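Side-chain contact in regulating synaptic membrane exocytosis protein 2 (Rattus norvegicus, PDB 2BWQ), which probably acts as a Rab3-interacting scaffold of the presynaptic active zone in neurotransmitter release: residues 44-48 with 49-53. Sequence-based numbering, arbitrary orientation.
Sequences KIYFL and PDRSD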
ATOM      1  N   LYS A  44       5.123  -1.873  -2.359  1.00 11.11           N
ATOM      2  CA  LYS A  44       6.102  -0.967  -1.728  1.00 11.10           C
ATOM      3  C   LYS A  44       5.367   0.240  -1.198  1.00 11.47           C
ATOM      4  O   LYS A  44       4.433   0.748  -1.849  1.00 12.46           O
ATOM      5  CB  LYS A  44       7.120  -0.521  -2.781  1.00 14.37           C
ATOM      6  CG  LYS A  44       8.213   0.336  -2.217  1.00 17.11           C
ATOM      7  CD  LYS A  44       9.402   0.422  -3.218  1.00 22.17           C
ATOM      8  CE  LYS A  44       8.999   1.142  -4.505  1.00 26.71           C
ATOM      9  NZ  LYS A  44      10.140   1.233  -5.477  1.00 31.77           N
ATOM     10  N   ILE A  45       5.762   0.649   0.005  1.00 13.09           N
ATOM     11  CA  ILE A  45       5.170   1.852   0.579  1.00 15.40           C
ATOM     12  C   ILE A  45       6.248   2.803   1.010  1.00 16.30           C
ATOM     13  O   ILE A  45       7.199   2.385   1.709  1.00 17.41           O
ATOM     14  CB  ILE A  45       4.250   1.551   1.726  1.00 15.60           C
ATOM     15  CG1 ILE A  45       3.164   0.568   1.268  1.00 16.81           C
ATOM     16  CG2 ILE A  45       3.610   2.864   2.238  1.00 17.56           C
ATOM     17  CD1 ILE A  45       1.855   0.300   2.167  1.00 19.47           C
ATOM     18  N   TYR A  46       6.150   4.053   0.609  1.00 14.64           N
ATOM     19  CA  TYR A  46       6.940   5.161   1.165  1.00 12.90           C
ATOM     20  C   TYR A  46       6.013   6.089   1.891  1.00 13.59           C
ATOM     21  O   TYR A  46       4.938   6.515   1.422  1.00 14.61           O
ATOM     22  CB  TYR A  46       7.655   5.961   0.096  1.00 14.83           C
ATOM     23  CG  TYR A  46       8.956   5.413  -0.389  1.00 16.13           C
ATOM     24  CD1 TYR A  46      10.085   5.521   0.394  1.00 19.07           C
ATOM     25  CD2 TYR A  46       9.080   4.793  -1.635  1.00 16.32           C
ATOM     26  CE1 TYR A  46      11.297   5.047  -0.042  1.00 18.47           C
ATOM     27  CE2 TYR A  46      10.323   4.308  -2.073  1.00 16.80           C
ATOM     28  CZ  TYR A  46      11.389   4.441  -1.261  1.00 18.45           C
ATOM     29  OH  TYR A  46      12.627   3.966  -1.722  1.00 21.13           O
ATOM     30  N   PHE A  47       6.406   6.434   3.117  1.00 14.25           N
ATOM     31  CA  PHE A  47       5.760   7.474   3.902  1.00 13.42           C
ATOM     32  C   PHE A  47       6.554   8.725   3.644  1.00 13.37           C
ATOM     33  O   PHE A  47       7.689   8.849   4.124  1.00 15.12           O
ATOM     34  CB  PHE A  47       5.825   7.088   5.402  1.00 13.77           C
ATOM     35  CG  PHE A  47       5.100   7.989   6.280  1.00 14.70           C
ATOM     36  CD1 PHE A  47       3.784   8.372   5.987  1.00 16.94           C
ATOM     37  CD2 PHE A  47       5.716   8.432   7.466  1.00 21.30           C
ATOM     38  CE1 PHE A  47       3.079   9.152   6.826  1.00 18.69           C
ATOM     39  CE2 PHE A  47       5.013   9.249   8.353  1.00 23.02           C
ATOM     40  CZ  PHE A  47       3.675   9.600   8.014  1.00 18.85           C
ATOM     41  N   LEU A  48       5.981   9.600   2.864  1.00 12.86           N
ATOM     42  CA  LEU A  48       6.722  10.813   2.370  1.00 13.59           C
ATOM     43  C   LEU A  48       6.299  12.049   3.112  1.00 15.45           C
ATOM     44  O   LEU A  48       5.214  12.113   3.664  1.00 14.84           O
ATOM     45  CB  LEU A  48       6.431  10.997   0.897  1.00 13.54           C
ATOM     46  CG  LEU A  48       6.896   9.827   0.039  1.00 15.71           C
ATOM     47  CD1 LEU A  48       6.440  10.037  -1.375  1.00 19.12           C
ATOM     48  CD2 LEU A  48       8.432   9.655   0.095  1.00 18.22           C
ATOM     49  N   PRO A  49       7.131  13.091   3.190  1.00 17.90           N
ATOM     50  CA  PRO A  49       8.463  13.149   2.666  1.00 22.67           C
ATOM     51  C   PRO A  49       9.521  12.416   3.425  1.00 24.56           C
ATOM     52  O   PRO A  49       9.285  11.695   4.438  1.00 26.99           O
ATOM     53  CB  PRO A  49       8.793  14.655   2.690  1.00 21.58           C
ATOM     54  CG  PRO A  49       7.980  15.210   3.685  1.00 21.42           C
ATOM     55  CD  PRO A  49       6.732  14.354   3.837  1.00 19.34           C
ATOM     56  N   ASP A  50      10.718  12.736   2.928  1.00 27.94           N
ATOM     57  CA  ASP A  50      11.861  11.907   2.979  1.00 29.43           C
ATOM     58  C   ASP A  50      11.631  10.544   2.368  1.00 29.25           C
ATOM     59  O   ASP A  50      11.113   9.612   3.004  1.00 27.70           O
ATOM     60  CB  ASP A  50      12.552  11.957   4.343  1.00 31.82           C
ATOM     61  CG  ASP A  50      13.455  13.179   4.451  1.00 36.05           C
ATOM     62  OD1 ASP A  50      13.176  14.178   3.714  1.00 39.91           O
ATOM     63  OD2 ASP A  50      14.463  13.235   5.205  1.00 40.90           O
ATOM     64  N   ARG A  51      11.997  10.449   1.092  1.00 27.33           N
ATOM     65  CA  ARG A  51      12.106   9.191   0.412  1.00 28.79           C
ATOM     66  C   ARG A  51      13.440   8.581   0.850  1.00 28.60           C
ATOM     67  O   ARG A  51      14.469   8.747   0.157  1.00 30.80           O
ATOM     68  CB  ARG A  51      12.076   9.410  -1.098  1.00 28.18           C
ATOM     69  CG  ARG A  51      12.138   8.172  -1.915  1.00 30.47           C
ATOM     70  CD  ARG A  51      13.178   8.171  -3.061  1.00 30.59           C
ATOM     71  NE  ARG A  51      13.165   6.895  -3.790  1.00 32.08           N
ATOM     72  CZ  ARG A  51      12.075   6.420  -4.397  1.00 32.08           C
ATOM     73  NH1 ARG A  51      10.962   7.129  -4.373  1.00 37.11           N
ATOM     74  NH2 ARG A  51      12.097   5.251  -5.041  1.00 34.16           N
ATOM     75  N   SER A  52      13.447   7.945   2.021  1.00 26.68           N
ATOM     76  CA  SER A  52      14.626   7.205   2.524  1.00 26.91           C
ATOM     77  C   SER A  52      14.205   5.865   3.086  1.00 26.69           C
ATOM     78  O   SER A  52      13.019   5.633   3.286  1.00 25.51           O
ATOM     79  CB  SER A  52      15.390   7.988   3.599  1.00 27.49           C
ATOM     80  OG  SER A  52      14.527   8.438   4.619  1.00 30.80           O
ATOM     81  N   ASP A  53      15.172   4.998   3.366  1.00 25.19           N
ATOM     82  CA  ASP A  53      14.914   3.625   3.777  1.00 24.52           C
ATOM     83  C   ASP A  53      14.058   3.607   5.022  1.00 22.86           C
ATOM     84  O   ASP A  53      13.219   2.724   5.183  1.00 22.34           O
ATOM     85  CB  ASP A  53      16.246   2.864   4.077  1.00 26.03           C
ATOM     86  CG  ASP A  53      15.992   1.456   4.702  1.00 31.14           C
ATOM     87  OD1 ASP A  53      15.661   0.516   3.942  1.00 33.20           O
ATOM     88  OD2 ASP A  53      16.065   1.205   5.943  1.00 35.91           O
TER
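The cis-proline turn after strand 41-48, ending in an inverse gamma turn centred on Arg51, brings Arg51 over the ring of Tyr46 and against Leu48. Two atom groups of the arginine share the tyrosine. Its CG sits 3.9 Å from the Tyr46 ring centroid, 19° off the normal, a CH-pi contact over one face, nearer CE1. Farther out, the guanidinium draws over the opposite rim and the hydroxyl: CZ of Arg51 is 3.6 Å from Tyr46 CE2, and the two planes are inclined by 35°, a tilted overlap rather than a flat stack. With CG anti to the backbone N (chi1 -178°) the arginine chain leaves toward the ring, and the bend at chi2 turns the guanidinium over the CE2 side and the hydroxyl. In the C2 beta-sandwich, strand 41-48 lies between strands 56-58 and 88-95, and Tyr46 also touches Glu90 and Lys56 on these neighbours. Ser52 O approaches the ring edge in its plane, 3.8 Å from Tyr46 CE1. An alanine in place of Tyr46 would probably leave the Arg51 side chain without its aromatic platform and free to swing. Leu48 takes the inner part of the arginine, its CD2 lying 3.8 Å from Arg51 CB. The reversal runs on from Pro49 through the positive phi of Asp50, with a weak bond from Ser52 N to Asp50 O at 3.0 Å. Asn55 ND2 also donates to that carbonyl. Lys44 NZ comes within 4.5 Å of Arg51 NH2; Lys44 also touches Lys56 and Arg58, so the arginine probably joins a cluster of positive charge.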